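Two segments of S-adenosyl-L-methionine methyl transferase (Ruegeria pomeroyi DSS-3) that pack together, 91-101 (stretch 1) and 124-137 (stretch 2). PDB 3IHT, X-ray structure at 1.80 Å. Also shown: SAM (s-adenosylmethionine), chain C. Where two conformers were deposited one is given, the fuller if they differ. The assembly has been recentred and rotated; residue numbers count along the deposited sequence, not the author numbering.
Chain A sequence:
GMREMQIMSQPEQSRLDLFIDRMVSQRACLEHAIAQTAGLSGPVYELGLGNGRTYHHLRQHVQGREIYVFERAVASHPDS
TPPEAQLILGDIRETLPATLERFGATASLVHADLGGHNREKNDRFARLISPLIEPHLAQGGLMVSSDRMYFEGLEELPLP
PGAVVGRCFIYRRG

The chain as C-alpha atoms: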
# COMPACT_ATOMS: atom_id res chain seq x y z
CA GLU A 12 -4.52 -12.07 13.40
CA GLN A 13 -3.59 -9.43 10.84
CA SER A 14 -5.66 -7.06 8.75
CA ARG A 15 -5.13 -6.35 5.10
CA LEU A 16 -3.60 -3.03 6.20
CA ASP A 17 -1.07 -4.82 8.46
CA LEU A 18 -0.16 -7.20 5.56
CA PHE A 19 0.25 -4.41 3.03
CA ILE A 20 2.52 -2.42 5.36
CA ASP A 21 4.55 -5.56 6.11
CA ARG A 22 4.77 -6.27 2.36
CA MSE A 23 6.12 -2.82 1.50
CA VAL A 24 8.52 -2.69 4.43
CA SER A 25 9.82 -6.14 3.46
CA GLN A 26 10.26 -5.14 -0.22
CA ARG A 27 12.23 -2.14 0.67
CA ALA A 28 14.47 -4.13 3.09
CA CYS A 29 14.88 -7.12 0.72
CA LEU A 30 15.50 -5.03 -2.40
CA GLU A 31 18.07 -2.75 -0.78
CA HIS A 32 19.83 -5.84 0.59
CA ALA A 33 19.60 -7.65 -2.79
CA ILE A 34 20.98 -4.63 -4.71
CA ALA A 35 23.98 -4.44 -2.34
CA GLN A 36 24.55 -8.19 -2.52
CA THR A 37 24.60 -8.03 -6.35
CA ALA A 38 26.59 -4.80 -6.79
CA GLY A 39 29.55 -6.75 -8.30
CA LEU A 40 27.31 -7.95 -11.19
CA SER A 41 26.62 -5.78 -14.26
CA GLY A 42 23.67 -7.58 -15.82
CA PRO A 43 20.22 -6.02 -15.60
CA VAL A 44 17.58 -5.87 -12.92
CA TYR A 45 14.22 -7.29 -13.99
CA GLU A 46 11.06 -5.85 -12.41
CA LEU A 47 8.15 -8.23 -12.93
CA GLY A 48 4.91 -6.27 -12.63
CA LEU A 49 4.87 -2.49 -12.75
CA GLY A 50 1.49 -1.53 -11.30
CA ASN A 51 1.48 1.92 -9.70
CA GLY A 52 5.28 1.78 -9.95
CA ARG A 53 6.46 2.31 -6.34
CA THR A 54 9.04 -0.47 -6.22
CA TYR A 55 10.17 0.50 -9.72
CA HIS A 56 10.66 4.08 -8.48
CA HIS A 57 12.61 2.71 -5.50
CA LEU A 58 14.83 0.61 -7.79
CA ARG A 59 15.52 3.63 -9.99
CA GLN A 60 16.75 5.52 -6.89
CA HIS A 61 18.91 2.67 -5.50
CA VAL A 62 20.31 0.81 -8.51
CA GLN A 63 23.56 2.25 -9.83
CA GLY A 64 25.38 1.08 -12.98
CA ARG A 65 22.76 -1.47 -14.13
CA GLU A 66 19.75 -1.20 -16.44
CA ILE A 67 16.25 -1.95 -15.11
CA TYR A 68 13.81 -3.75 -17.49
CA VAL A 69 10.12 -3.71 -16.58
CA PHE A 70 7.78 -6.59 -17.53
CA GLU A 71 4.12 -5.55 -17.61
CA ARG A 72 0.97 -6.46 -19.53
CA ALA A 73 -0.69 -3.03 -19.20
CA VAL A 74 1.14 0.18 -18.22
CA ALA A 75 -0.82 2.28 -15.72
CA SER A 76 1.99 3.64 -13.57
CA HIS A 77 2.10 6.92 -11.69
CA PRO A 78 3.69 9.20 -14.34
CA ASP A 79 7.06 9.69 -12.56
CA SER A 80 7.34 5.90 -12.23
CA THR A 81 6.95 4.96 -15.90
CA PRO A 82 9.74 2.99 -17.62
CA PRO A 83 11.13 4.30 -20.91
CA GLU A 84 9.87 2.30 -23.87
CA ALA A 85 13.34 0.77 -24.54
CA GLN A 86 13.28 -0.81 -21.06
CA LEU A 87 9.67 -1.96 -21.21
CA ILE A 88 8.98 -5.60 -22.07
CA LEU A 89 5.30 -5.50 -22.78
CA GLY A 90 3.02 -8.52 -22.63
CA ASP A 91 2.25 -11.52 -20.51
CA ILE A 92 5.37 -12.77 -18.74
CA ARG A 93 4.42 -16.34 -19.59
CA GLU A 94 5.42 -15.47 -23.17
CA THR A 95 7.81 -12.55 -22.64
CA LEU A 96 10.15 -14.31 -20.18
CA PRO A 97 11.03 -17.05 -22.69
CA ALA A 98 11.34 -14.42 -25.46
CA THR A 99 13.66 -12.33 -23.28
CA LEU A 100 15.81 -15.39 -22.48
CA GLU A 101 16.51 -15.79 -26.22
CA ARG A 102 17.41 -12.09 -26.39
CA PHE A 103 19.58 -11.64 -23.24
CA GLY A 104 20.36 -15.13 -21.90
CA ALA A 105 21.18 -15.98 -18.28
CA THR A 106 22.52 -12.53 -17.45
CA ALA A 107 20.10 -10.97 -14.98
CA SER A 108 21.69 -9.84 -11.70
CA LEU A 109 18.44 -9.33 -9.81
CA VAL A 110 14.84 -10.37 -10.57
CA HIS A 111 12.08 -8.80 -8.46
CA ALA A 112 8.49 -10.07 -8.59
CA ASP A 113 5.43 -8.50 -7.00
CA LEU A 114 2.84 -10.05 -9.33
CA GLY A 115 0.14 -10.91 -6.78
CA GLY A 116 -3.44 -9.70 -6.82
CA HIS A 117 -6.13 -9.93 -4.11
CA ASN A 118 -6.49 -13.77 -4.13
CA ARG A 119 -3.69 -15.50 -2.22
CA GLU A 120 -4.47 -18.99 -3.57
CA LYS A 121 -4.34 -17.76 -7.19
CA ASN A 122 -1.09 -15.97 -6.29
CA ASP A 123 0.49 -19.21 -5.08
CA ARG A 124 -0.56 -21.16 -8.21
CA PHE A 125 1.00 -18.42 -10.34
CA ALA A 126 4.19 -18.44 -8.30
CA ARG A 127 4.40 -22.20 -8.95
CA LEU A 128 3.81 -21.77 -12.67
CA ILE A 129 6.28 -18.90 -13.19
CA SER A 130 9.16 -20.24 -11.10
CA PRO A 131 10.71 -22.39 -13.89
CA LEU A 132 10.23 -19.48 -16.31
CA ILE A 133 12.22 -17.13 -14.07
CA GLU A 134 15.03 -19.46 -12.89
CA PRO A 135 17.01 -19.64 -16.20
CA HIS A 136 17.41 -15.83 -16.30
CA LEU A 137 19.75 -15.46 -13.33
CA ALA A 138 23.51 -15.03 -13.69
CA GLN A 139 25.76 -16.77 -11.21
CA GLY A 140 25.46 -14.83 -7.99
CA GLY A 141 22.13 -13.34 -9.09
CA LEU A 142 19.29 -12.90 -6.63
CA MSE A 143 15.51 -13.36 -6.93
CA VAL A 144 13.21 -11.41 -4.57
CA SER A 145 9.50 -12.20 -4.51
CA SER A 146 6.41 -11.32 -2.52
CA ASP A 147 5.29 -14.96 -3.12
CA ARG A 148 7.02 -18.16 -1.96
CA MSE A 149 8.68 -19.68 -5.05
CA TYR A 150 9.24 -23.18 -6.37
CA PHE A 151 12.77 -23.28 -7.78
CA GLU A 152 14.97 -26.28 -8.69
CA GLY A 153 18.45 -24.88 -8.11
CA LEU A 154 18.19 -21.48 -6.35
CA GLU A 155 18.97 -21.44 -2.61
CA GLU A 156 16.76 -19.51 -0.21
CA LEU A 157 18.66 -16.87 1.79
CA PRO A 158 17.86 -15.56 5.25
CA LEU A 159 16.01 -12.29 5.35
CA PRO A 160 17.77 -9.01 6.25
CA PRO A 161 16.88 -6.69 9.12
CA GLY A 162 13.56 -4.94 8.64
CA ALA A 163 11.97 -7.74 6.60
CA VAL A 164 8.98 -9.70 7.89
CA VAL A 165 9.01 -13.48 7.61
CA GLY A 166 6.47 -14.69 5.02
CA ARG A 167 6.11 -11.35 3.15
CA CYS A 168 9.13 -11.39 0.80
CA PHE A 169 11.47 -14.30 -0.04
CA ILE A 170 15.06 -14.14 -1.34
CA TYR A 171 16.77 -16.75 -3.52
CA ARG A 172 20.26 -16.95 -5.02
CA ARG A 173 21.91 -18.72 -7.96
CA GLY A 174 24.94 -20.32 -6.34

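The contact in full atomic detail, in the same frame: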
# COMPACT_ATOMS: atom_id res chain seq x y z
N ASP A 91 2.43 -10.58 -21.60
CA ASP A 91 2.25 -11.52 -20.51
C ASP A 91 3.58 -12.21 -20.28
O ASP A 91 4.14 -12.78 -21.22
CB ASP A 91 1.20 -12.54 -20.92
CG ASP A 91 0.74 -13.38 -19.75
OD1 ASP A 91 1.59 -13.97 -19.04
OD2 ASP A 91 -0.48 -13.42 -19.49
N ILE A 92 4.06 -12.20 -19.04
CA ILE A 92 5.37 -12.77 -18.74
C ILE A 92 5.48 -14.25 -19.07
O ILE A 92 6.57 -14.76 -19.26
CB ILE A 92 5.86 -12.51 -17.30
CG1 ILE A 92 4.93 -13.14 -16.27
CG2 ILE A 92 6.02 -10.99 -17.05
CD1 ILE A 92 5.50 -13.04 -14.83
N ARG A 93 4.35 -14.94 -19.22
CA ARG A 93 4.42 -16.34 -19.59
C ARG A 93 4.98 -16.51 -21.01
O ARG A 93 5.60 -17.54 -21.32
CB ARG A 93 3.04 -17.02 -19.37
CG ARG A 93 2.69 -17.12 -17.87
CD ARG A 93 1.20 -17.40 -17.57
NE ARG A 93 0.30 -16.37 -18.07
CZ ARG A 93 -1.03 -16.44 -18.00
NH1 ARG A 93 -1.62 -17.48 -17.40
NH2 ARG A 93 -1.79 -15.46 -18.50
N GLU A 94 4.79 -15.50 -21.87
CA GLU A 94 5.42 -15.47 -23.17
C GLU A 94 6.69 -14.61 -23.21
O GLU A 94 7.66 -14.98 -23.86
CB GLU A 94 4.45 -14.94 -24.24
CG GLU A 94 3.37 -15.95 -24.64
CD GLU A 94 2.26 -16.04 -23.61
OE1 GLU A 94 1.64 -14.98 -23.31
OE2 GLU A 94 2.00 -17.17 -23.10
N THR A 95 6.68 -13.47 -22.54
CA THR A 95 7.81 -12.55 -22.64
C THR A 95 9.07 -13.00 -21.89
O THR A 95 10.16 -12.65 -22.31
CB THR A 95 7.46 -11.11 -22.22
OG1 THR A 95 7.21 -11.05 -20.82
CG2 THR A 95 6.27 -10.56 -23.02
N LEU A 96 8.95 -13.76 -20.82
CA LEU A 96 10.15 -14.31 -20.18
C LEU A 96 10.94 -15.23 -21.13
O LEU A 96 12.13 -15.00 -21.35
CB LEU A 96 9.86 -14.95 -18.81
CG LEU A 96 9.73 -13.95 -17.64
CD1 LEU A 96 9.17 -14.60 -16.39
CD2 LEU A 96 11.13 -13.33 -17.33
N PRO A 97 10.28 -16.22 -21.75
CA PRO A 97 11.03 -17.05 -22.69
C PRO A 97 11.60 -16.25 -23.87
O PRO A 97 12.71 -16.48 -24.30
CB PRO A 97 10.00 -18.06 -23.19
CG PRO A 97 9.02 -18.16 -22.12
CD PRO A 97 8.97 -16.81 -21.43
N ALA A 98 10.85 -15.29 -24.37
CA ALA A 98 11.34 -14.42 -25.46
C ALA A 98 12.60 -13.62 -25.04
O ALA A 98 13.59 -13.47 -25.82
CB ALA A 98 10.24 -13.47 -25.94
N THR A 99 12.56 -13.11 -23.82
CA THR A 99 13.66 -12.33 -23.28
C THR A 99 14.89 -13.22 -23.05
O THR A 99 16.02 -12.77 -23.23
CB THR A 99 13.24 -11.59 -21.99
OG1 THR A 99 12.12 -10.74 -22.31
CG2 THR A 99 14.40 -10.76 -21.44
N LEU A 100 14.68 -14.47 -22.65
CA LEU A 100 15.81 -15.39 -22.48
C LEU A 100 16.58 -15.59 -23.79
O LEU A 100 17.81 -15.67 -23.78
CB LEU A 100 15.35 -16.74 -21.93
CG LEU A 100 16.46 -17.67 -21.42
CD1 LEU A 100 17.17 -17.12 -20.12
CD2 LEU A 100 15.86 -19.06 -21.16
N GLU A 101 15.85 -15.69 -24.90
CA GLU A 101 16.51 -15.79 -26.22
C GLU A 101 17.31 -14.52 -26.54
O GLU A 101 18.39 -14.59 -27.14
CB GLU A 101 15.48 -16.03 -27.31
CG GLU A 101 14.64 -17.30 -27.10
N ARG A 124 -0.59 -20.38 -6.95
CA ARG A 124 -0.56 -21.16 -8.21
C ARG A 124 0.29 -20.48 -9.30
O ARG A 124 0.99 -21.16 -10.06
CB ARG A 124 -1.96 -21.43 -8.73
CG ARG A 124 -2.74 -22.35 -7.80
CD ARG A 124 -4.03 -22.78 -8.43
NE ARG A 124 -5.03 -21.73 -8.53
CZ ARG A 124 -5.92 -21.42 -7.59
NH1 ARG A 124 -5.92 -22.00 -6.41
NH2 ARG A 124 -6.84 -20.51 -7.85
N PHE A 125 0.22 -19.16 -9.36
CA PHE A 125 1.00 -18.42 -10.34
C PHE A 125 2.48 -18.44 -10.03
O PHE A 125 3.30 -18.63 -10.91
CB PHE A 125 0.52 -16.96 -10.43
CG PHE A 125 1.09 -16.21 -11.60
CD1 PHE A 125 0.78 -16.56 -12.90
CD2 PHE A 125 1.95 -15.14 -11.40
CE1 PHE A 125 1.30 -15.88 -13.99
CE2 PHE A 125 2.47 -14.43 -12.50
CZ PHE A 125 2.15 -14.80 -13.78
N ALA A 126 2.82 -18.32 -8.76
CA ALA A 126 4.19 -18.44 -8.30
C ALA A 126 4.77 -19.82 -8.72
O ALA A 126 5.92 -19.91 -9.20
CB ALA A 126 4.25 -18.30 -6.78
N ARG A 127 3.98 -20.88 -8.55
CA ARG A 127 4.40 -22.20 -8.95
C ARG A 127 4.66 -22.23 -10.46
O ARG A 127 5.72 -22.67 -10.94
CB ARG A 127 3.33 -23.22 -8.56
CG ARG A 127 3.63 -24.67 -8.90
CD ARG A 127 2.42 -25.57 -8.57
NE ARG A 127 2.09 -25.55 -7.13
CZ ARG A 127 2.57 -26.40 -6.22
NH1 ARG A 127 3.36 -27.42 -6.58
NH2 ARG A 127 2.22 -26.25 -4.94
N LEU A 128 3.68 -21.75 -11.22
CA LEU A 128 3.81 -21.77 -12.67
C LEU A 128 5.02 -20.97 -13.19
O LEU A 128 5.75 -21.43 -14.11
CB LEU A 128 2.52 -21.24 -13.28
CG LEU A 128 2.39 -21.26 -14.81
CD1 LEU A 128 0.90 -21.28 -15.17
CD2 LEU A 128 3.15 -20.03 -15.40
N ILE A 129 5.26 -19.79 -12.63
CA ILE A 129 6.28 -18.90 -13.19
C ILE A 129 7.70 -19.20 -12.72
O ILE A 129 8.66 -18.75 -13.34
CB ILE A 129 6.00 -17.39 -12.97
CG1 ILE A 129 6.02 -17.00 -11.48
CG2 ILE A 129 4.69 -17.00 -13.64
CD1 ILE A 129 5.81 -15.53 -11.28
N SER A 130 7.83 -19.96 -11.65
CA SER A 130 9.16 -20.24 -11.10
C SER A 130 10.15 -20.82 -12.16
O SER A 130 11.26 -20.30 -12.32
CB SER A 130 9.05 -21.11 -9.85
OG SER A 130 8.55 -20.39 -8.73
N PRO A 131 9.75 -21.87 -12.90
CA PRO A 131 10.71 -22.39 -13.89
C PRO A 131 10.91 -21.45 -15.08
O PRO A 131 11.90 -21.61 -15.82
CB PRO A 131 10.07 -23.72 -14.35
CG PRO A 131 8.57 -23.55 -14.01
CD PRO A 131 8.57 -22.74 -12.75
N LEU A 132 10.03 -20.47 -15.26
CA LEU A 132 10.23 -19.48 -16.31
C LEU A 132 11.23 -18.41 -15.89
O LEU A 132 11.90 -17.83 -16.73
CB LEU A 132 8.92 -18.81 -16.73
CG LEU A 132 7.81 -19.73 -17.26
CD1 LEU A 132 6.57 -18.87 -17.69
CD2 LEU A 132 8.29 -20.60 -18.38
N ILE A 133 11.30 -18.12 -14.60
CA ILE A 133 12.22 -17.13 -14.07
C ILE A 133 13.64 -17.67 -13.86
O ILE A 133 14.62 -16.96 -14.17
CB ILE A 133 11.72 -16.54 -12.77
CG1 ILE A 133 10.45 -15.72 -13.01
CG2 ILE A 133 12.83 -15.75 -12.01
CD1 ILE A 133 9.65 -15.32 -11.75
N GLU A 134 13.74 -18.87 -13.32
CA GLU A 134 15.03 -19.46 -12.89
C GLU A 134 16.17 -19.36 -13.93
O GLU A 134 17.28 -18.93 -13.56
CB GLU A 134 14.86 -20.90 -12.39
CG GLU A 134 16.10 -21.48 -11.78
CD GLU A 134 15.82 -22.65 -10.82
OE1 GLU A 134 14.65 -23.14 -10.76
OE2 GLU A 134 16.77 -23.07 -10.14
N PRO A 135 15.92 -19.69 -15.21
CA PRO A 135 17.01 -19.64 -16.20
C PRO A 135 17.61 -18.25 -16.50
O PRO A 135 18.65 -18.18 -17.16
CB PRO A 135 16.38 -20.22 -17.50
CG PRO A 135 15.09 -20.85 -17.06
CD PRO A 135 14.65 -20.15 -15.81
N HIS A 136 16.98 -17.19 -16.01
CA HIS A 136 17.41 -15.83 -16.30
C HIS A 136 18.57 -15.33 -15.45
O HIS A 136 19.22 -14.36 -15.84
CB HIS A 136 16.25 -14.87 -16.19
CG HIS A 136 15.24 -15.01 -17.30
ND1 HIS A 136 15.26 -14.23 -18.43
CD2 HIS A 136 14.24 -15.91 -17.47
CE1 HIS A 136 14.29 -14.61 -19.23
NE2 HIS A 136 13.65 -15.63 -18.67
N LEU A 137 18.79 -15.95 -14.29
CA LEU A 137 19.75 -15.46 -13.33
C LEU A 137 21.21 -15.83 -13.68
O LEU A 137 21.52 -17.00 -13.99
CB LEU A 137 19.43 -15.95 -11.94
CG LEU A 137 18.30 -15.33 -11.15
CD1 LEU A 137 18.36 -15.94 -9.75
CD2 LEU A 137 18.41 -13.82 -11.07
N SAM C . 5.42 -3.69 -7.23
CA SAM C . 4.43 -2.68 -7.75
C SAM C . 4.55 -1.34 -6.98
O SAM C . 3.78 -0.37 -7.21
OXT SAM C . 5.36 -1.25 -6.03
CB SAM C . 2.99 -3.22 -7.76
CG SAM C . 2.71 -4.32 -8.80
SD SAM C . 0.94 -4.85 -8.86
CE SAM C . 0.83 -5.60 -7.20
C5' SAM C . 1.11 -6.33 -9.96
C4' SAM C . 1.41 -6.03 -11.42
O4' SAM C . 1.79 -7.26 -12.07
C3' SAM C . 0.23 -5.46 -12.21
O3' SAM C . 0.57 -4.24 -12.88
C2' SAM C . -0.16 -6.57 -13.18
O2' SAM C . -0.74 -6.18 -14.44
C1' SAM C . 1.17 -7.28 -13.35
N9 SAM C . 1.01 -8.68 -13.84
C8 SAM C . 0.35 -9.71 -13.19
N7 SAM C . 0.44 -10.83 -13.95
C5 SAM C . 1.14 -10.53 -15.07
C6 SAM C . 1.52 -11.32 -16.17
N6 SAM C . 1.16 -12.62 -16.27
N1 SAM C . 2.28 -10.70 -17.15
C2 SAM C . 2.64 -9.37 -17.10
N3 SAM C . 2.24 -8.60 -16.02
C4 SAM C . 1.51 -9.18 -15.02

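Two helices lie side by side here, one starting at I92, the other already under way at R124, with their axes 9.8 Å apart at closest approach. They run in nearly the same direction, at an angle of 10°. Residues 134-136 form a 3-10 segment. The register pairs R93 with I129, L96 with L132 and L100 with H136. The contact buries 578 Å² and is mostly apolar.

H136 covers the most surface. Its ring slots between two leucines one helical turn apart. L100 CD1 sits over one face, 3.8 Å from the centroid of the H136 ring. L96 CD2 sits over the opposite face, 3.9 Å from the centroid of the H136 ring. Both are CH-pi contacts. The ring also reaches the backbone: H136 NE2 is 3.1 Å from L96 O, but the geometry does not settle whether this is a hydrogen bond. L96 O already accepts the helical bond from L100 N. L100 also packs on P135, with L100 CD2 3.9 Å from P135 CB.

R93 comes next. R93 CG lies 3.8 Å from L128 CD2, and R93 CD meets the edge of the F125 ring, 3.9 Å from F125 CE1. The aliphatic part of the side chain thus makes apolar contacts while the guanidinium is held within its own stretch. R93 NE donates to D91 OD1 (2.9 Å), and R93 NH2 forms a salt bridge with D91 OD2 (2.6 Å). D91 OD1 also caps the helix by accepting from R93 N at 2.9 Å.

L96 fills the middle. L96 CD1 lies 3.8 Å from I133 CG1 and 4.2 Å from L132 CB. Nearer the start of the first helix, I92 CD1 touches F125 CZ at 3.9 Å.

SAM adjoins this end. SAM N6 donates to D91 OD1 (3.1 Å), I92 N donates to SAM N1 (3.0 Å), and F125 CZ approaches SAM N6 to 3.5 Å.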